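Local structure of spectinomycin 9-adenylyltransferase (Enterococcus faecalis, 6SXJ) at residues I85-I90 with Q104-G109; K21-N26 with F49-S54. The protein confers resistance to spectinomycin by transferring the adenylyl group of ATP to its 9-hydroxyl, releasing diphosphate. All blocks are in the same frame, centred on the assembly; numbering follows the deposited sequence.

In the fold
Both contacts belong to one mixed sheet of the nucleotidyltransferase domain, where strands 85-91 and 47-53 run side by side. Contact 1 pairs 85-91 with its hairpin partner 103-108, while contact 2 ties strand 47-53 to the end of helix 8-23 and the turn after it; their centres lie about 11 Å apart. Contact 1 is the larger and the deeper, almost all buried, and joins main-chain bonds to apolar and water-bridged side chains. Contact 2, farther from the chain's centre but still largely buried, rests on one doubly accepted backbone N-H and a thin apolar patch. They meet where Ile89 packs on Val53 and Leu87 on Phe49, and where Phe49 N and Val51 N probably hydrogen-bond to Glu86 O and Thr88 O.

Contact 1: residues I85-I90 with Q104-G109; sequences IELTII and QEFIYG
Ile89 and Phe106 make the closest apolar meeting of the two strands. With CG1 anti to the carbonyl carbon (chi1 -55°) and the chain extended beyond it, Ile89 brings CD1 to 3.4 Å from Phe106 CD2, approaching the ring obliquely. Leu87 CD2 comes instead to the rim of that ring, near its plane, 4.3 Å from Phe106 CE2. Helix 59-69 packs on the same face of the sheet through Ile66 on Phe106 and Ile69 on Tyr108. The Tyr108 ring turns an edge to the main chain, CD2 lying 3.5 Å from Ile85 O in the ring plane; its hydroxyl bonds to Glu110. On the other face, Ile107 bends at chi2 (73°), which brings CD1 back to 3.4 Å from Thr88 OG1. One water bridges Thr88 OG1 and Gln104 OE1, 2.6 Å from each; the water donates to OE1, which also accepts from Asn127. The Thr88 and Gln104 side chains cross at about a right angle. Leu87 and Tyr108 exchange both main-chain bonds, whereas opposite Ile89 the exchange is split: its N donates to Phe106 O, its O accepts from Glu105 N. Glu105 starts toward Ile89, CB 3.4 Å from Ile89 O, then bends away to Leu57 N through OE2. Two residues, Glu105 and Phe106, thus face the single Ile89, the mark of a classic beta bulge, here set in the antiparallel hairpin of the nucleotidyltransferase sheet.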
loop_
_atom_site.group_PDB
_atom_site.type_symbol
_atom_site.label_atom_id
_atom_site.label_comp_id
_atom_site.label_asym_id
_atom_site.label_seq_id
_atom_site.Cartn_x
_atom_site.Cartn_y
_atom_site.Cartn_z
ATOM N N ILE A 85 3.533 -0.043 10.037
ATOM C CA ILE A 85 2.311 -0.833 9.940
ATOM C C ILE A 85 1.313 -0.085 9.057
ATOM O O ILE A 85 1.016 1.087 9.294
ATOM C CB ILE A 85 1.710 -1.106 11.325
ATOM C CG1 ILE A 85 2.628 -2.046 12.132
ATOM C CG2 ILE A 85 0.334 -1.737 11.197
ATOM C CD1 ILE A 85 2.214 -2.160 13.545
ATOM N N GLU A 86 0.790 -0.776 8.049
ATOM C CA GLU A 86 -0.315 -0.308 7.232
ATOM C C GLU A 86 -1.417 -1.344 7.359
ATOM O O GLU A 86 -1.168 -2.538 7.166
ATOM C CB GLU A 86 0.128 -0.143 5.783
ATOM C CG GLU A 86 -0.547 0.965 5.021
ATOM C CD GLU A 86 0.153 1.205 3.702
ATOM O OE1 GLU A 86 1.297 1.716 3.716
ATOM O OE2 GLU A 86 -0.420 0.844 2.658
ATOM N N LEU A 87 -2.616 -0.900 7.717
ATOM C CA LEU A 87 -3.723 -1.817 7.954
ATOM C C LEU A 87 -5.002 -1.262 7.354
ATOM O O LEU A 87 -5.411 -0.151 7.698
ATOM C CB LEU A 87 -3.929 -2.061 9.453
ATOM C CG LEU A 87 -4.969 -3.118 9.828
ATOM C CD1 LEU A 87 -4.448 -3.985 10.991
ATOM C CD2 LEU A 87 -6.268 -2.475 10.215
ATOM N N THR A 88 -5.652 -2.065 6.511
ATOM C CA THR A 88 -6.912 -1.726 5.866
ATOM C C THR A 88 -7.993 -2.698 6.314
ATOM O O THR A 88 -7.745 -3.902 6.442
ATOM C CB THR A 88 -6.793 -1.787 4.339
ATOM O OG1 THR A 88 -5.789 -0.869 3.899
ATOM C CG2 THR A 88 -8.121 -1.448 3.688
ATOM N N ILE A 89 -9.197 -2.176 6.526
ATOM C CA ILE A 89 -10.352 -2.970 6.924
ATOM C C ILE A 89 -11.406 -2.854 5.833
ATOM O O ILE A 89 -11.764 -1.742 5.422
ATOM C CB ILE A 89 -10.921 -2.505 8.280
ATOM C CG1 ILE A 89 -9.824 -2.520 9.348
ATOM C CG2 ILE A 89 -12.100 -3.374 8.683
ATOM C CD1 ILE A 89 -10.296 -2.133 10.728
ATOM N N ILE A 90 -11.899 -3.997 5.370
ATOM C CA ILE A 90 -13.026 -4.047 4.453
ATOM C C ILE A 90 -14.140 -4.869 5.084
ATOM O O ILE A 90 -13.898 -5.767 5.902
ATOM C CB ILE A 90 -12.636 -4.637 3.081
ATOM C CG1 ILE A 90 -11.912 -5.977 3.264
ATOM C CG2 ILE A 90 -11.771 -3.655 2.304
ATOM C CD1 ILE A 90 -11.726 -6.740 1.978
ATOM N N GLN A 104 -14.031 1.064 1.445
ATOM C CA GLN A 104 -12.985 0.880 2.437
ATOM C C GLN A 104 -13.504 1.409 3.765
ATOM O O GLN A 104 -13.876 2.582 3.862
ATOM C CB GLN A 104 -11.711 1.618 2.013
ATOM C CG GLN A 104 -10.630 1.695 3.087
ATOM C CD GLN A 104 -9.390 2.430 2.608
ATOM O OE1 GLN A 104 -8.667 1.947 1.733
ATOM N NE2 GLN A 104 -9.138 3.603 3.174
ATOM N N GLU A 105 -13.504 0.555 4.792
ATOM C CA GLU A 105 -14.115 0.890 6.073
ATOM C C GLU A 105 -13.188 1.653 7.005
ATOM O O GLU A 105 -13.666 2.408 7.859
ATOM C CB GLU A 105 -14.574 -0.394 6.780
ATOM C CG GLU A 105 -14.998 -0.191 8.233
ATOM C CD GLU A 105 -16.335 0.516 8.345
ATOM O OE1 GLU A 105 -16.975 0.730 7.306
ATOM O OE2 GLU A 105 -16.761 0.851 9.465
ATOM N N PHE A 106 -11.882 1.452 6.889
ATOM C CA PHE A 106 -10.943 2.008 7.849
ATOM C C PHE A 106 -9.543 1.804 7.305
ATOM O O PHE A 106 -9.269 0.815 6.618
ATOM C CB PHE A 106 -11.088 1.342 9.223
ATOM C CG PHE A 106 -10.035 1.749 10.214
ATOM C CD1 PHE A 106 -10.189 2.896 10.966
ATOM C CD2 PHE A 106 -8.891 0.974 10.402
ATOM C CE1 PHE A 106 -9.228 3.276 11.883
ATOM C CE2 PHE A 106 -7.922 1.352 11.315
ATOM C CZ PHE A 106 -8.095 2.505 12.060
ATOM N N ILE A 107 -8.664 2.747 7.618
ATOM C CA ILE A 107 -7.264 2.644 7.236
ATOM C C ILE A 107 -6.420 3.174 8.383
ATOM O O ILE A 107 -6.610 4.315 8.821
ATOM C CB ILE A 107 -6.960 3.418 5.941
ATOM C CG1 ILE A 107 -5.449 3.479 5.694
ATOM C CG2 ILE A 107 -7.554 4.823 6.011
ATOM C CD1 ILE A 107 -4.834 2.140 5.242
ATOM N N TYR A 108 -5.487 2.349 8.866
ATOM C CA TYR A 108 -4.360 2.830 9.647
ATOM C C TYR A 108 -3.178 3.002 8.707
ATOM O O TYR A 108 -2.838 2.082 7.955
ATOM C CB TYR A 108 -3.951 1.895 10.792
ATOM C CG TYR A 108 -2.863 2.557 11.618
ATOM C CD1 TYR A 108 -3.175 3.302 12.749
ATOM C CD2 TYR A 108 -1.531 2.496 11.228
ATOM C CE1 TYR A 108 -2.188 3.944 13.480
ATOM C CE2 TYR A 108 -0.545 3.129 11.950
ATOM C CZ TYR A 108 -0.878 3.860 13.071
ATOM O OH TYR A 108 0.113 4.498 13.784
ATOM N N GLY A 109 -2.552 4.176 8.759
ATOM C CA GLY A 109 -1.401 4.493 7.936
ATOM C C GLY A 109 -0.655 5.682 8.508
ATOM O O GLY A 109 -1.283 6.638 8.975
HETATM O O HOH W 1 -6.304 0.976 2.099
#

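Contact 2: residues K21-N26 with F49-S54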
loop_
_atom_site.group_PDB
_atom_site.type_symbol
_atom_site.label_atom_id
_atom_site.label_comp_id
_atom_site.label_asym_id
_atom_site.label_seq_id
_atom_site.Cartn_x
_atom_site.Cartn_y
_atom_site.Cartn_z
ATOM N N LYS A 21 -9.013 -8.586 20.346
ATOM C CA LYS A 21 -9.582 -8.096 21.595
ATOM C C LYS A 21 -10.699 -7.090 21.339
ATOM O O LYS A 21 -11.718 -7.096 22.037
ATOM C CB LYS A 21 -8.485 -7.471 22.459
ATOM C CG LYS A 21 -8.999 -6.861 23.759
ATOM C CD LYS A 21 -7.865 -6.286 24.599
ATOM C CE LYS A 21 -8.306 -6.033 26.039
ATOM N NZ LYS A 21 -9.719 -5.554 26.127
ATOM N N HIS A 22 -10.532 -6.224 20.342
ATOM C CA HIS A 22 -11.420 -5.078 20.165
ATOM C C HIS A 22 -12.484 -5.285 19.099
ATOM O O HIS A 22 -13.605 -4.788 19.251
ATOM C CB HIS A 22 -10.599 -3.836 19.822
ATOM C CG HIS A 22 -9.693 -3.394 20.927
ATOM N ND1 HIS A 22 -10.133 -2.634 21.989
ATOM C CD2 HIS A 22 -8.375 -3.612 21.141
ATOM C CE1 HIS A 22 -9.123 -2.399 22.807
ATOM N NE2 HIS A 22 -8.043 -2.978 22.314
ATOM N N LEU A 23 -12.174 -5.994 18.018
ATOM C CA LEU A 23 -13.201 -6.290 17.030
ATOM C C LEU A 23 -14.043 -7.496 17.419
ATOM O O LEU A 23 -15.119 -7.698 16.841
ATOM C CB LEU A 23 -12.560 -6.515 15.663
ATOM C CG LEU A 23 -11.731 -5.343 15.137
ATOM C CD1 LEU A 23 -11.217 -5.667 13.739
ATOM C CD2 LEU A 23 -12.543 -4.053 15.126
ATOM N N LYS A 24 -13.569 -8.297 18.375
ATOM C CA LYS A 24 -14.301 -9.436 18.953
ATOM C C LYS A 24 -14.892 -10.265 17.807
ATOM O O LYS A 24 -14.154 -10.645 16.895
ATOM C CB LYS A 24 -15.303 -8.907 19.970
ATOM C CG LYS A 24 -14.670 -8.226 21.179
ATOM C CD LYS A 24 -15.544 -7.082 21.697
ATOM C CE LYS A 24 -14.776 -6.156 22.640
ATOM N NZ LYS A 24 -15.083 -4.710 22.421
ATOM N N ASN A 25 -16.193 -10.562 17.818
ATOM C CA ASN A 25 -16.774 -11.463 16.827
ATOM C C ASN A 25 -17.061 -10.792 15.490
ATOM O O ASN A 25 -17.533 -11.469 14.567
ATOM C CB ASN A 25 -18.069 -12.074 17.367
ATOM C CG ASN A 25 -17.818 -13.178 18.375
ATOM O OD1 ASN A 25 -18.210 -13.068 19.535
ATOM N ND2 ASN A 25 -17.157 -14.246 17.937
ATOM N N ASN A 26 -16.802 -9.493 15.353
ATOM C CA ASN A 26 -16.927 -8.848 14.053
ATOM C C ASN A 26 -15.767 -9.176 13.124
ATOM O O ASN A 26 -15.853 -8.876 11.928
ATOM C CB ASN A 26 -17.028 -7.331 14.228
ATOM C CG ASN A 26 -17.481 -6.626 12.963
ATOM O OD1 ASN A 26 -18.144 -7.217 12.110
ATOM N ND2 ASN A 26 -17.119 -5.356 12.836
ATOM N N PHE A 49 -1.323 -5.204 6.425
ATOM C CA PHE A 49 -2.406 -6.047 6.906
ATOM C C PHE A 49 -3.697 -5.725 6.169
ATOM O O PHE A 49 -4.066 -4.550 6.034
ATOM C CB PHE A 49 -2.625 -5.861 8.409
ATOM C CG PHE A 49 -1.466 -6.275 9.250
ATOM C CD1 PHE A 49 -0.486 -5.365 9.606
ATOM C CD2 PHE A 49 -1.370 -7.569 9.718
ATOM C CE1 PHE A 49 0.559 -5.733 10.404
ATOM C CE2 PHE A 49 -0.316 -7.949 10.499
ATOM C CZ PHE A 49 0.658 -7.034 10.843
ATOM N N LEU A 50 -4.388 -6.770 5.719
ATOM C CA LEU A 50 -5.765 -6.676 5.253
ATOM C C LEU A 50 -6.655 -7.397 6.254
ATOM O O LEU A 50 -6.399 -8.561 6.596
ATOM C CB LEU A 50 -5.935 -7.285 3.862
ATOM C CG LEU A 50 -7.311 -7.107 3.220
ATOM C CD1 LEU A 50 -7.525 -5.666 2.840
ATOM C CD2 LEU A 50 -7.425 -7.998 2.006
ATOM N N VAL A 51 -7.678 -6.699 6.740
ATOM C CA VAL A 51 -8.589 -7.218 7.753
ATOM C C VAL A 51 -10.004 -7.175 7.196
ATOM O O VAL A 51 -10.410 -6.184 6.578
ATOM C CB VAL A 51 -8.490 -6.411 9.063
ATOM C CG1 VAL A 51 -9.511 -6.908 10.081
ATOM C CG2 VAL A 51 -7.086 -6.477 9.629
ATOM N N VAL A 52 -10.755 -8.247 7.416
ATOM C CA VAL A 52 -12.113 -8.373 6.908
ATOM C C VAL A 52 -13.060 -8.530 8.086
ATOM O O VAL A 52 -12.808 -9.335 8.991
ATOM C CB VAL A 52 -12.255 -9.558 5.939
ATOM C CG1 VAL A 52 -13.681 -9.630 5.402
ATOM C CG2 VAL A 52 -11.260 -9.428 4.798
ATOM N N VAL A 53 -14.162 -7.781 8.052
ATOM C CA VAL A 53 -15.142 -7.732 9.124
ATOM C C VAL A 53 -16.522 -7.971 8.524
ATOM O O VAL A 53 -16.711 -7.957 7.309
ATOM C CB VAL A 53 -15.108 -6.389 9.880
ATOM C CG1 VAL A 53 -13.796 -6.243 10.633
ATOM C CG2 VAL A 53 -15.317 -5.226 8.913
ATOM N N SER A 54 -17.492 -8.201 9.405
ATOM C CA SER A 54 -18.857 -8.469 8.976
ATOM C C SER A 54 -19.685 -7.198 8.839
ATOM O O SER A 54 -20.408 -7.042 7.850
ATOM C CB SER A 54 -19.536 -9.420 9.966
ATOM O OG SER A 54 -19.210 -10.770 9.681
#
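Asn26 takes hold of Ser54 with two oxygens, both accepting from the one backbone N-H. Asn26 O lies 3.1 Å from Ser54 N, which sits in the carbonyl plane; Asn26 OD1 is 3.0 Å from the same N, but there the N stands above the amide plane, about 45° out of it, and the bond is more bent (134° at the hydrogen). CG stands anti to the backbone N (chi1 -167°), and from there OD1 meets the strand end and also accepts from Glu55 N, so gathering two successive N-H groups. Val53 CA also makes a short CA-H...O contact to Asn26 O, at 3.1 Å. The 3-10 turn that presents Asn26 follows helix 8-23, which leaves helical geometry at Lys24 with positive phi, and leads into strand 27-33, the antiparallel neighbour of 47-53 in the nucleotidyltransferase sheet. The apolar contacts come from Leu23 in the last turn of that helix: its CD1 reaches Val51 CG1 at 4.2 Å and Val53 CG1 at 4.1 Å, the Leu23 and Val53 side chains crossing at about a right angle. Asn26 ND2 packs 3.7 Å from Val53 CB, the two side chains crossing obliquely, and Leu57 touches both Leu23 and Asn26.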